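Local atomic coordinates of M64R (Myxoma virus, PDB entry 5CZ3), a protein that probably acts as a host-range factor of the poxvirus C7 family, supporting multiplication of the virus in different cell types. Residues Ile66-Asn71 with Ala101-Asp106. Sequence-based numbering, arbitrary orientation.
Sequences IHMRLN and ARFYSD
M68, F103 and A101 are buried on one face of this antiparallel strand pair, where M68 and F103 lie side by side and point the same way. M68, with CG anti to the backbone N (chi1 173°) and the chain extended beyond it, runs along the F103 ring: its CG sits over one face, offset toward the rim, 4.1 Å from the F103 centroid. M68 SD follows obliquely in a Met-aromatic contact, 3.6 Å from F103 CE1, and the terminal M68 CE reaches A101 CB at 3.7 Å. L70 CD1 touches the same A101 methyl from one end, while I66 CG2 meets F103 CD1 at the other. Strands 67-70 and 99-104 are neighbours in one of the two sheets of the C7-family beta-sandwich, and this apolar face looks inward: I93 of the facing sheet touches M68 and L70, and L51 touches I66 and F103. H67–Y104 and R69–R102 are the hydrogen-bonded pairs, M68–F103 and L70–A101 the non-hydrogen-bonded ones. R102 N to R69 O, 3.0 Å long, is the straightest of the four bonds at 170°; three of the donors lie in the plane of the carbonyl they meet, whereas Y104 N approaches H67 O from above that plane. M68 CA also brings its hydrogen to R102 O, 3.1 Å away. On the solvent side H67, R69 and R102 are exposed, Y104 only partly. Y104 takes the crowded rotamer, CG between backbone N and carbonyl carbon (chi1 60°), which lays its ring across the neighbouring strand. H67 CB rests closely over one ring face, 3.6 Å from Y104 CZ, and R69 CG comes to the ring edge. The arginine ends are looser: the R69 guanidinium lies beyond the Y104 hydroxyl, its plane nearly parallel to the ring, and gives NH1 to the G72 carbonyl, whereas the end of the R102 side chain leads away from strand 67-70.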
loop_
_atom_site.group_PDB
_atom_site.type_symbol
_atom_site.label_atom_id
_atom_site.label_comp_id
_atom_site.label_asym_id
_atom_site.label_seq_id
_atom_site.Cartn_x
_atom_site.Cartn_y
_atom_site.Cartn_z
ATOM N N ILE A 66 -4.021 0.846 9.346
ATOM C CA ILE A 66 -4.191 1.068 7.915
ATOM C C ILE A 66 -5.631 0.775 7.529
ATOM O O ILE A 66 -6.150 -0.304 7.816
ATOM C CB ILE A 66 -3.256 0.187 7.065
ATOM C CG1 ILE A 66 -1.792 0.479 7.390
ATOM C CG2 ILE A 66 -3.528 0.403 5.583
ATOM C CD1 ILE A 66 -0.811 -0.215 6.471
ATOM N N HIS A 67 -6.282 1.739 6.888
ATOM C CA HIS A 67 -7.646 1.542 6.420
ATOM C C HIS A 67 -7.684 1.508 4.898
ATOM O O HIS A 67 -6.701 1.843 4.236
ATOM C CB HIS A 67 -8.563 2.642 6.955
ATOM C CG HIS A 67 -8.572 2.745 8.447
ATOM N ND1 HIS A 67 -8.034 3.820 9.122
ATOM C CD2 HIS A 67 -9.047 1.904 9.396
ATOM C CE1 HIS A 67 -8.182 3.639 10.422
ATOM N NE2 HIS A 67 -8.793 2.483 10.615
ATOM N N MET A 68 -8.819 1.098 4.344
ATOM C CA MET A 68 -8.954 1.003 2.898
ATOM C C MET A 68 -10.398 1.161 2.435
ATOM O O MET A 68 -11.326 0.661 3.073
ATOM C CB MET A 68 -8.393 -0.331 2.399
ATOM C CG MET A 68 -8.644 -0.611 0.925
ATOM S SD MET A 68 -8.446 -2.351 0.498
ATOM C CE MET A 68 -8.767 -2.301 -1.261
ATOM N N ARG A 69 -10.577 1.871 1.327
ATOM C CA ARG A 69 -11.866 1.933 0.657
ATOM C C ARG A 69 -11.735 1.504 -0.797
ATOM O O ARG A 69 -10.900 2.030 -1.535
ATOM C CB ARG A 69 -12.461 3.340 0.731
ATOM C CG ARG A 69 -12.884 3.766 2.120
ATOM C CD ARG A 69 -13.809 4.965 2.052
ATOM N NE ARG A 69 -14.206 5.421 3.380
ATOM C CZ ARG A 69 -15.332 5.059 3.986
ATOM N NH1 ARG A 69 -16.177 4.236 3.382
ATOM N NH2 ARG A 69 -15.615 5.523 5.196
ATOM N N LEU A 70 -12.559 0.542 -1.198
ATOM C CA LEU A 70 -12.630 0.123 -2.591
ATOM C C LEU A 70 -13.883 0.702 -3.230
ATOM O O LEU A 70 -14.998 0.326 -2.867
ATOM C CB LEU A 70 -12.629 -1.402 -2.708
ATOM C CG LEU A 70 -12.668 -1.948 -4.137
ATOM C CD1 LEU A 70 -11.376 -1.615 -4.869
ATOM C CD2 LEU A 70 -12.924 -3.447 -4.145
ATOM N N ASN A 71 -13.688 1.617 -4.175
ATOM C CA ASN A 71 -14.788 2.310 -4.839
ATOM C C ASN A 71 -15.736 2.969 -3.841
ATOM O O ASN A 71 -16.952 2.965 -4.029
ATOM C CB ASN A 71 -15.565 1.347 -5.742
ATOM C CG ASN A 71 -14.717 0.793 -6.871
ATOM O OD1 ASN A 71 -13.808 1.461 -7.366
ATOM N ND2 ASN A 71 -15.013 -0.433 -7.285
ATOM N N ALA A 101 -8.621 1.519 -5.437
ATOM C CA ALA A 101 -8.340 1.127 -4.064
ATOM C C ALA A 101 -7.550 2.215 -3.346
ATOM O O ALA A 101 -6.453 2.581 -3.768
ATOM C CB ALA A 101 -7.586 -0.191 -4.031
ATOM N N ARG A 102 -8.118 2.733 -2.262
ATOM C CA ARG A 102 -7.462 3.772 -1.483
ATOM C C ARG A 102 -7.054 3.280 -0.103
ATOM O O ARG A 102 -7.906 2.974 0.727
ATOM C CB ARG A 102 -8.376 4.990 -1.334
ATOM C CG ARG A 102 -8.656 5.737 -2.623
ATOM C CD ARG A 102 -9.237 7.107 -2.317
ATOM N NE ARG A 102 -8.990 8.064 -3.391
ATOM C CZ ARG A 102 -9.882 8.386 -4.318
ATOM N NH1 ARG A 102 -11.085 7.829 -4.302
ATOM N NH2 ARG A 102 -9.575 9.267 -5.261
ATOM N N PHE A 103 -5.750 3.207 0.141
ATOM C CA PHE A 103 -5.247 2.929 1.480
ATOM C C PHE A 103 -4.922 4.246 2.170
ATOM O O PHE A 103 -4.464 5.188 1.526
ATOM C CB PHE A 103 -4.016 2.023 1.429
ATOM C CG PHE A 103 -4.315 0.627 0.965
ATOM C CD1 PHE A 103 -4.761 -0.331 1.861
ATOM C CD2 PHE A 103 -4.153 0.273 -0.363
ATOM C CE1 PHE A 103 -5.040 -1.617 1.441
ATOM C CE2 PHE A 103 -4.429 -1.013 -0.791
ATOM C CZ PHE A 103 -4.874 -1.958 0.113
ATOM N N TYR A 104 -5.169 4.318 3.475
ATOM C CA TYR A 104 -4.965 5.563 4.209
ATOM C C TYR A 104 -4.873 5.358 5.716
ATOM O O TYR A 104 -5.496 4.456 6.275
ATOM C CB TYR A 104 -6.092 6.553 3.897
ATOM C CG TYR A 104 -7.477 6.064 4.265
ATOM C CD1 TYR A 104 -8.191 5.231 3.413
ATOM C CD2 TYR A 104 -8.075 6.445 5.460
ATOM C CE1 TYR A 104 -9.459 4.784 3.743
ATOM C CE2 TYR A 104 -9.343 6.002 5.799
ATOM C CZ TYR A 104 -10.029 5.174 4.936
ATOM O OH TYR A 104 -11.290 4.732 5.267
ATOM N N SER A 105 -4.087 6.211 6.364
ATOM C CA SER A 105 -3.985 6.221 7.816
ATOM C C SER A 105 -4.682 7.452 8.379
ATOM O O SER A 105 -5.027 7.497 9.559
ATOM C CB SER A 105 -2.521 6.198 8.258
ATOM O OG SER A 105 -1.828 7.348 7.799
ATOM N N ASP A 106 -4.886 8.449 7.523
ATOM C CA ASP A 106 -5.477 9.713 7.945
ATOM C C ASP A 106 -6.518 10.219 6.950
ATOM O O ASP A 106 -6.573 9.766 5.805
ATOM C CB ASP A 106 -4.385 10.768 8.140
ATOM C CG ASP A 106 -3.334 10.340 9.145
ATOM O OD1 ASP A 106 -3.525 10.597 10.351
ATOM O OD2 ASP A 106 -2.317 9.743 8.729
#